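Pyruvate kinase (PDB 4DRS) probably catalyses the last step of glycolysis, in which phosphoenolpyruvate and ADP are converted to pyruvate and ATP, with magnesium and potassium ions. Local coordinates at residues I115-I126 and I195-L203; D170-L178 and C187-I195. All coordinates share one frame; numbering follows the deposited sequence.

Contact 1 of 2, residues I115-I126 and I195-L203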
loop_
_atom_site.group_PDB
_atom_site.type_symbol
_atom_site.label_atom_id
_atom_site.label_comp_id
_atom_site.label_asym_id
_atom_site.label_seq_id
_atom_site.Cartn_x
_atom_site.Cartn_y
_atom_site.Cartn_z
ATOM N N ILE A 115 -49.162 -9.889 9.224
ATOM C CA ILE A 115 -50.318 -10.649 9.684
ATOM C C ILE A 115 -50.314 -10.661 11.209
ATOM O O ILE A 115 -49.314 -11.029 11.833
ATOM C CB ILE A 115 -50.305 -12.104 9.156
ATOM C CG1 ILE A 115 -50.117 -12.132 7.634
ATOM C CG2 ILE A 115 -51.587 -12.828 9.551
ATOM C CD1 ILE A 115 -49.576 -13.444 7.102
ATOM N N ARG A 116 -51.428 -10.250 11.805
ATOM C CA ARG A 116 -51.546 -10.254 13.260
ATOM C C ARG A 116 -52.763 -11.041 13.739
ATOM O O ARG A 116 -53.727 -11.233 12.990
ATOM C CB ARG A 116 -51.555 -8.822 13.818
ATOM C CG ARG A 116 -50.204 -8.123 13.732
ATOM C CD ARG A 116 -50.073 -7.001 14.753
ATOM N NE ARG A 116 -48.783 -6.312 14.660
ATOM C CZ ARG A 116 -47.659 -6.710 15.255
ATOM N NH1 ARG A 116 -47.636 -7.807 16.001
ATOM N NH2 ARG A 116 -46.546 -6.004 15.102
ATOM N N THR A 117 -52.696 -11.509 14.983
ATOM C CA THR A 117 -53.824 -12.195 15.616
ATOM C C THR A 117 -54.808 -11.174 16.194
ATOM O O THR A 117 -54.490 -9.988 16.296
ATOM C CB THR A 117 -53.362 -13.178 16.715
ATOM O OG1 THR A 117 -52.511 -12.501 17.647
ATOM C CG2 THR A 117 -52.605 -14.346 16.108
ATOM N N GLY A 118 -56.002 -11.640 16.555
ATOM C CA GLY A 118 -57.044 -10.766 17.088
ATOM C C GLY A 118 -56.991 -10.599 18.594
ATOM O O GLY A 118 -55.998 -10.954 19.236
ATOM N N MET A 119 -58.066 -10.049 19.152
ATOM C CA MET A 119 -58.187 -9.849 20.594
ATOM C C MET A 119 -58.579 -11.152 21.284
ATOM O O MET A 119 -59.331 -11.955 20.726
ATOM C CB MET A 119 -59.213 -8.753 20.903
ATOM C CG MET A 119 -58.884 -7.393 20.303
ATOM S SD MET A 119 -57.449 -6.595 21.054
ATOM C CE MET A 119 -58.175 -5.922 22.548
ATOM N N LEU A 120 -58.067 -11.354 22.497
ATOM C CA LEU A 120 -58.306 -12.591 23.244
ATOM C C LEU A 120 -59.535 -12.521 24.160
ATOM O O LEU A 120 -60.300 -11.553 24.115
ATOM C CB LEU A 120 -57.049 -13.011 24.023
ATOM C CG LEU A 120 -55.829 -13.488 23.218
ATOM C CD1 LEU A 120 -54.627 -13.696 24.126
ATOM C CD2 LEU A 120 -56.121 -14.758 22.429
ATOM N N GLU A 121 -59.711 -13.561 24.980
ATOM C CA GLU A 121 -60.872 -13.717 25.861
ATOM C C GLU A 121 -61.096 -12.499 26.762
ATOM O O GLU A 121 -60.450 -12.354 27.806
ATOM C CB GLU A 121 -60.726 -14.993 26.704
ATOM C CG GLU A 121 -61.960 -15.372 27.513
ATOM C CD GLU A 121 -63.070 -15.955 26.660
ATOM O OE1 GLU A 121 -62.903 -17.083 26.151
ATOM O OE2 GLU A 121 -64.116 -15.292 26.509
ATOM N N GLY A 122 -62.011 -11.627 26.342
ATOM C CA GLY A 122 -62.300 -10.383 27.058
ATOM C C GLY A 122 -61.164 -9.383 26.940
ATOM O O GLY A 122 -61.358 -8.257 26.476
ATOM N N GLY A 123 -59.978 -9.808 27.368
ATOM C CA GLY A 123 -58.761 -9.007 27.280
ATOM C C GLY A 123 -57.578 -9.676 27.956
ATOM O O GLY A 123 -56.507 -9.080 28.069
ATOM N N LYS A 124 -57.770 -10.919 28.395
ATOM C CA LYS A 124 -56.747 -11.646 29.153
ATOM C C LYS A 124 -56.009 -12.690 28.308
ATOM O O LYS A 124 -56.647 -13.455 27.580
ATOM C CB LYS A 124 -57.357 -12.290 30.406
ATOM C CG LYS A 124 -57.836 -11.298 31.461
ATOM C CD LYS A 124 -56.694 -10.450 32.008
ATOM C CE LYS A 124 -57.190 -9.380 32.970
ATOM N NZ LYS A 124 -57.555 -9.944 34.299
ATOM N N PRO A 125 -54.660 -12.726 28.411
ATOM C CA PRO A 125 -53.784 -13.614 27.626
ATOM C C PRO A 125 -54.077 -15.104 27.800
ATOM O O PRO A 125 -54.632 -15.510 28.824
ATOM C CB PRO A 125 -52.379 -13.285 28.153
ATOM C CG PRO A 125 -52.596 -12.624 29.470
ATOM C CD PRO A 125 -53.876 -11.862 29.310
ATOM N N ILE A 126 -53.698 -15.905 26.802
ATOM C CA ILE A 126 -54.027 -17.338 26.770
ATOM C C ILE A 126 -52.846 -18.227 26.347
ATOM O O ILE A 126 -52.110 -17.903 25.411
ATOM C CB ILE A 126 -55.248 -17.621 25.857
ATOM C CG1 ILE A 126 -56.475 -16.828 26.331
ATOM C CG2 ILE A 126 -55.575 -19.108 25.839
ATOM C CD1 ILE A 126 -57.576 -16.683 25.301
ATOM N N ILE A 195 -48.735 -17.126 24.617
ATOM C CA ILE A 195 -48.801 -15.949 23.732
ATOM C C ILE A 195 -49.913 -14.968 24.126
ATOM O O ILE A 195 -50.875 -15.345 24.797
ATOM C CB ILE A 195 -48.993 -16.340 22.244
ATOM C CG1 ILE A 195 -50.198 -17.278 22.073
ATOM C CG2 ILE A 195 -47.719 -16.950 21.667
ATOM C CD1 ILE A 195 -50.883 -17.167 20.727
ATOM N N GLY A 196 -49.776 -13.715 23.692
ATOM C CA GLY A 196 -50.775 -12.678 23.960
ATOM C C GLY A 196 -51.601 -12.278 22.748
ATOM O O GLY A 196 -51.807 -13.076 21.829
ATOM N N GLU A 197 -52.078 -11.034 22.757
ATOM C CA GLU A 197 -52.900 -10.487 21.675
ATOM C C GLU A 197 -52.026 -9.809 20.621
ATOM O O GLU A 197 -50.834 -9.582 20.852
ATOM C CB GLU A 197 -53.908 -9.472 22.226
ATOM C CG GLU A 197 -54.831 -10.006 23.313
ATOM C CD GLU A 197 -55.852 -8.986 23.791
ATOM O OE1 GLU A 197 -56.921 -9.407 24.281
ATOM O OE2 GLU A 197 -55.595 -7.767 23.681
ATOM N N ARG A 198 -52.628 -9.493 19.471
ATOM C CA ARG A 198 -51.961 -8.763 18.383
ATOM C C ARG A 198 -50.585 -9.328 18.029
ATOM O O ARG A 198 -49.689 -8.586 17.621
ATOM C CB ARG A 198 -51.807 -7.280 18.740
ATOM C CG ARG A 198 -53.079 -6.451 18.735
ATOM C CD ARG A 198 -52.724 -5.027 19.132
ATOM N NE ARG A 198 -53.870 -4.118 19.120
ATOM C CZ ARG A 198 -54.261 -3.409 18.062
ATOM N NH1 ARG A 198 -53.609 -3.498 16.904
ATOM N NH2 ARG A 198 -55.315 -2.609 18.161
ATOM N N LYS A 199 -50.415 -10.636 18.197
ATOM C CA LYS A 199 -49.120 -11.261 17.964
ATOM C C LYS A 199 -48.839 -11.476 16.480
ATOM O O LYS A 199 -49.762 -11.611 15.674
ATOM C CB LYS A 199 -48.996 -12.573 18.744
ATOM C CG LYS A 199 -48.742 -12.388 20.234
ATOM C CD LYS A 199 -47.410 -11.699 20.496
ATOM C CE LYS A 199 -47.176 -11.489 21.981
ATOM N NZ LYS A 199 -45.916 -10.737 22.234
ATOM N N ASN A 200 -47.552 -11.494 16.140
ATOM C CA ASN A 200 -47.080 -11.743 14.779
ATOM C C ASN A 200 -47.526 -13.113 14.269
ATOM O O ASN A 200 -47.759 -14.029 15.058
ATOM C CB ASN A 200 -45.552 -11.655 14.731
ATOM C CG ASN A 200 -45.007 -10.486 15.535
ATOM O OD1 ASN A 200 -45.097 -9.332 15.112
ATOM N ND2 ASN A 200 -44.435 -10.782 16.699
ATOM N N MET A 201 -47.652 -13.243 12.952
ATOM C CA MET A 201 -47.966 -14.529 12.337
ATOM C C MET A 201 -47.127 -14.728 11.080
ATOM O O MET A 201 -46.882 -13.782 10.333
ATOM C CB MET A 201 -49.458 -14.641 12.018
ATOM C CG MET A 201 -50.017 -16.046 12.184
ATOM S SD MET A 201 -51.817 -16.154 12.071
ATOM C CE MET A 201 -52.010 -16.627 10.353
ATOM N N ASN A 202 -46.681 -15.962 10.862
ATOM C CA ASN A 202 -45.807 -16.285 9.738
ATOM C C ASN A 202 -46.259 -17.532 8.994
ATOM O O ASN A 202 -46.740 -18.491 9.605
ATOM C CB ASN A 202 -44.373 -16.481 10.223
ATOM C CG ASN A 202 -43.818 -15.258 10.929
ATOM O OD1 ASN A 202 -43.529 -14.239 10.299
ATOM N ND2 ASN A 202 -43.658 -15.359 12.248
ATOM N N LEU A 203 -46.089 -17.511 7.674
ATOM C CA LEU A 203 -46.431 -18.649 6.824
ATOM C C LEU A 203 -45.219 -19.085 5.990
ATOM O O LEU A 203 -45.083 -18.680 4.830
ATOM C CB LEU A 203 -47.626 -18.313 5.919
ATOM C CG LEU A 203 -48.900 -17.732 6.543
ATOM C CD1 LEU A 203 -49.883 -17.340 5.452
ATOM C CD2 LEU A 203 -49.546 -18.695 7.528
HETATM O O HOH W 1 -44.535 -7.134 16.884
#
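Thr-117 and Lys-199 bind each other twice where two connections of the B domain of pyruvate kinase run side by side. This domain is inserted into the (beta/alpha)8 barrel after strand 105-109. Residues 115-126 lead into it and residues 195-203 lead back out.

The backbone bonds are few. Thr-117 N donates to Lys-199 O (3.0 Å). Lys-199 N answers not to a carbonyl but to the Thr-117 hydroxyl, OG1 (2.9 Å). A chi1 of 53° sets OG1 between the backbone N and the carbonyl carbon, where it faces that N-H. Met-201 N makes only a weak bond to Ile-115 O.

Two charged side chains hold backbone atoms of the opposite segment. Glu-197 stretches out beyond CG, and its OE1 accepts from Leu-120 N (2.9 Å). The donor stands above the carboxylate plane. The other oxygen, OE2, rests against the bent tip of Met-119, 3.4 Å from CE. Arg-116 NE is in a salt bridge with Glu-114. Its NH2 donates to a water, which in turn donates to Asn-200 OD1. Arg-116 and Asn-200 lie side by side, their flat ends 51° apart.

Apolar side chains meet at one end. Ile-115 CG2 packs on Met-201 CB (3.7 Å), and Ile-115 CD1 reaches Leu-203 CD1. Toward the other end, Leu-120 slides past the aliphatic part of Glu-197 in the opposite direction, and its CD1 lies against the backbone of Gly-196, 3.6 Å from C.

Arg-116 is an ADP-binding residue, although no ADP is bound to this chain. Its side chain lies close to that of His-79, another residue of the site. From the returning connection, Arg-198 O accepts a bond from Arg-116 NH1 at 2.7 Å, with an angle of 133° at the hydrogen.

Contact 2 of 2, residues D170-L178 and C187-I195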
loop_
_atom_site.group_PDB
_atom_site.type_symbol
_atom_site.label_atom_id
_atom_site.label_comp_id
_atom_site.label_asym_id
_atom_site.label_seq_id
_atom_site.Cartn_x
_atom_site.Cartn_y
_atom_site.Cartn_z
ATOM N N ASP A 170 -43.535 -14.915 16.177
ATOM C CA ASP A 170 -42.169 -15.182 15.701
ATOM C C ASP A 170 -41.561 -16.459 16.289
ATOM O O ASP A 170 -40.539 -16.416 16.980
ATOM C CB ASP A 170 -41.251 -13.971 15.934
ATOM C CG ASP A 170 -41.606 -12.787 15.051
ATOM O OD1 ASP A 170 -41.606 -12.936 13.809
ATOM O OD2 ASP A 170 -41.872 -11.698 15.605
ATOM N N GLY A 171 -42.202 -17.590 16.007
ATOM C CA GLY A 171 -41.724 -18.892 16.463
ATOM C C GLY A 171 -42.008 -19.166 17.927
ATOM O O GLY A 171 -41.112 -19.562 18.675
ATOM N N SER A 172 -43.255 -18.945 18.333
ATOM C CA SER A 172 -43.700 -19.273 19.684
ATOM C C SER A 172 -44.755 -20.367 19.613
ATOM O O SER A 172 -44.587 -21.437 20.194
ATOM C CB SER A 172 -44.248 -18.034 20.395
ATOM O OG SER A 172 -43.304 -16.977 20.380
ATOM N N LEU A 173 -45.834 -20.095 18.884
ATOM C CA LEU A 173 -46.873 -21.084 18.644
ATOM C C LEU A 173 -46.712 -21.682 17.247
ATOM O O LEU A 173 -47.081 -21.064 16.242
ATOM C CB LEU A 173 -48.263 -20.463 18.829
ATOM C CG LEU A 173 -49.503 -21.342 18.640
ATOM C CD1 LEU A 173 -49.520 -22.510 19.616
ATOM C CD2 LEU A 173 -50.756 -20.498 18.790
ATOM N N SER A 174 -46.135 -22.882 17.201
ATOM C CA SER A 174 -45.942 -23.613 15.955
ATOM C C SER A 174 -47.095 -24.587 15.756
ATOM O O SER A 174 -47.385 -25.407 16.630
ATOM C CB SER A 174 -44.605 -24.355 15.969
ATOM O OG SER A 174 -44.348 -24.972 14.720
ATOM N N THR A 175 -47.759 -24.477 14.609
ATOM C CA THR A 175 -48.927 -25.302 14.304
ATOM C C THR A 175 -48.814 -25.954 12.926
ATOM O O THR A 175 -47.856 -25.710 12.188
ATOM C CB THR A 175 -50.235 -24.485 14.378
ATOM O OG1 THR A 175 -50.149 -23.355 13.500
ATOM C CG2 THR A 175 -50.509 -24.005 15.802
ATOM N N GLN A 176 -49.796 -26.787 12.592
ATOM C CA GLN A 176 -49.840 -27.460 11.300
ATOM C C GLN A 176 -51.289 -27.630 10.858
ATOM O O GLN A 176 -52.119 -28.144 11.612
ATOM C CB GLN A 176 -49.138 -28.816 11.385
ATOM C CG GLN A 176 -48.881 -29.480 10.041
ATOM C CD GLN A 176 -48.237 -30.845 10.180
ATOM O OE1 GLN A 176 -48.694 -31.689 10.954
ATOM N NE2 GLN A 176 -47.170 -31.074 9.422
ATOM N N VAL A 177 -51.579 -27.197 9.634
ATOM C CA VAL A 177 -52.945 -27.190 9.105
ATOM C C VAL A 177 -53.535 -28.597 9.030
ATOM O O VAL A 177 -52.895 -29.524 8.527
ATOM C CB VAL A 177 -53.012 -26.514 7.715
ATOM C CG1 VAL A 177 -54.452 -26.406 7.233
ATOM C CG2 VAL A 177 -52.368 -25.135 7.754
ATOM N N LEU A 178 -54.754 -28.739 9.548
ATOM C CA LEU A 178 -55.504 -29.993 9.484
ATOM C C LEU A 178 -56.712 -29.868 8.560
ATOM O O LEU A 178 -57.125 -30.843 7.929
ATOM C CB LEU A 178 -55.968 -30.420 10.879
ATOM C CG LEU A 178 -54.937 -30.657 11.988
ATOM C CD1 LEU A 178 -55.662 -30.941 13.294
ATOM C CD2 LEU A 178 -53.982 -31.793 11.648
ATOM N N CYS A 187 -55.738 -25.923 12.910
ATOM C CA CYS A 187 -54.352 -26.350 13.045
ATOM C C CYS A 187 -54.162 -27.282 14.235
ATOM O O CYS A 187 -55.039 -27.394 15.095
ATOM C CB CYS A 187 -53.437 -25.135 13.187
ATOM S SG CYS A 187 -53.463 -24.012 11.775
ATOM N N LYS A 188 -53.012 -27.949 14.269
ATOM C CA LYS A 188 -52.645 -28.809 15.386
ATOM C C LYS A 188 -51.435 -28.212 16.097
ATOM O O LYS A 188 -50.347 -28.124 15.520
ATOM C CB LYS A 188 -52.337 -30.226 14.895
ATOM C CG LYS A 188 -52.187 -31.260 16.003
ATOM C CD LYS A 188 -51.775 -32.621 15.456
ATOM C CE LYS A 188 -50.313 -32.644 15.033
ATOM N NZ LYS A 188 -49.922 -33.971 14.481
ATOM N N VAL A 189 -51.646 -27.792 17.346
ATOM C CA VAL A 189 -50.587 -27.201 18.169
ATOM C C VAL A 189 -49.449 -28.203 18.353
ATOM O O VAL A 189 -49.648 -29.293 18.894
ATOM C CB VAL A 189 -51.126 -26.719 19.537
ATOM C CG1 VAL A 189 -49.998 -26.179 20.406
ATOM C CG2 VAL A 189 -52.194 -25.651 19.342
ATOM N N LEU A 190 -48.262 -27.827 17.883
ATOM C CA LEU A 190 -47.105 -28.721 17.884
ATOM C C LEU A 190 -46.274 -28.609 19.159
ATOM O O LEU A 190 -45.770 -29.614 19.663
ATOM C CB LEU A 190 -46.223 -28.475 16.651
ATOM C CG LEU A 190 -46.863 -28.592 15.261
ATOM C CD1 LEU A 190 -45.982 -27.951 14.199
ATOM C CD2 LEU A 190 -47.189 -30.035 14.897
ATOM N N ASN A 191 -46.123 -27.386 19.667
ATOM C CA ASN A 191 -45.334 -27.137 20.876
ATOM C C ASN A 191 -46.033 -26.194 21.856
ATOM O O ASN A 191 -46.517 -25.127 21.466
ATOM C CB ASN A 191 -43.938 -26.614 20.517
ATOM C CG ASN A 191 -43.118 -27.622 19.726
ATOM O OD1 ASN A 191 -43.398 -27.894 18.557
ATOM N ND2 ASN A 191 -42.091 -28.176 20.362
ATOM N N SER A 192 -46.073 -26.600 23.125
ATOM C CA SER A 192 -46.796 -25.879 24.178
ATOM C C SER A 192 -46.073 -24.606 24.624
ATOM O O SER A 192 -45.018 -24.678 25.262
ATOM C CB SER A 192 -47.022 -26.792 25.388
ATOM O OG SER A 192 -47.455 -28.080 24.990
ATOM N N VAL A 193 -46.649 -23.450 24.290
ATOM C CA VAL A 193 -46.074 -22.136 24.634
ATOM C C VAL A 193 -47.181 -21.132 25.009
ATOM O O VAL A 193 -48.371 -21.414 24.839
ATOM C CB VAL A 193 -45.183 -21.573 23.488
ATOM C CG1 VAL A 193 -44.522 -20.261 23.887
ATOM C CG2 VAL A 193 -44.102 -22.568 23.086
ATOM N N THR A 194 -46.774 -19.972 25.526
ATOM C CA THR A 194 -47.692 -18.902 25.930
ATOM C C THR A 194 -47.583 -17.659 25.030
ATOM O O THR A 194 -46.479 -17.201 24.723
ATOM C CB THR A 194 -47.482 -18.513 27.414
ATOM O OG1 THR A 194 -48.224 -17.325 27.717
ATOM C CG2 THR A 194 -46.001 -18.286 27.736
ATOM N N ILE A 195 -48.735 -17.126 24.617
ATOM C CA ILE A 195 -48.801 -15.949 23.732
ATOM C C ILE A 195 -49.913 -14.968 24.126
ATOM O O ILE A 195 -50.875 -15.345 24.797
ATOM C CB ILE A 195 -48.993 -16.340 22.244
ATOM C CG1 ILE A 195 -50.198 -17.278 22.073
ATOM C CG2 ILE A 195 -47.719 -16.950 21.667
ATOM C CD1 ILE A 195 -50.883 -17.167 20.727
#
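Ser-174, Gln-176, Lys-188 and Leu-190 meet through their flat backbone peptide groups, by N-H to O=C bonds; aromatic rings are absent. Leu-190 N donates to Ser-174 O (2.9 Å), and Lys-188 N to Gln-176 O (2.8 Å). The return bond, from Gln-176 N to Lys-188 O, is weak.

The bonds run along the antiparallel hairpin of strands 173-180 and 184-188 in the B domain and continue to Leu-190, just past the second strand. Val-177 and Cys-187 form a non-hydrogen-bonded pair. Beyond Leu-190 the second segment curves round to strand 194-195. On the first segment, Ser-172 and Leu-173 form a classic beta bulge opposite Ile-168.

The buried side of the hairpin is largely apolar. Leu-173 holds CG opposite its backbone N (chi1 -179°), which carries its fork to two partners. CD1 meets Val-189 CG1 (3.8 Å) and CD2 meets Ile-195 CD1 (3.9 Å), each crossing at about a right angle. Thr-175 CB sits on Cys-187 CB (3.5 Å), while its OG1 bonds to Val-166 O of the neighbouring strand. Leu-134 of strand 133-137 touches both Leu-173 and Val-189.

More exposed side chains also pack. Leu-190 CD1 lies against Ser-174 OG (3.4 Å), and Leu-178 CD1 rests on Lys-188 CB. The cross-segment hydrogen bonds are all between backbone atoms, so side chains contribute here mainly by apolar contact.

Overall arrangement
Contact 1 joins the two connections of the B domain to the barrel, and contact 2 lies inside that domain; both are partly buried. Contact 2 is nested within the loop that contact 1 closes, and the two share Ile-195. Both also reach one mixed sheet: contact 2 through its hairpin strands, contact 1 through strand 201-202 at one outer edge. Asp-170 of contact 2 lies beside Asn-200 of contact 1. The chemistry differs with place. At the connection to the barrel, contact 1 uses charged groups, a hydroxyl and a water, and includes an ADP-binding arginine. Contact 2, farther out, relies on backbone bonds and a buried apolar side.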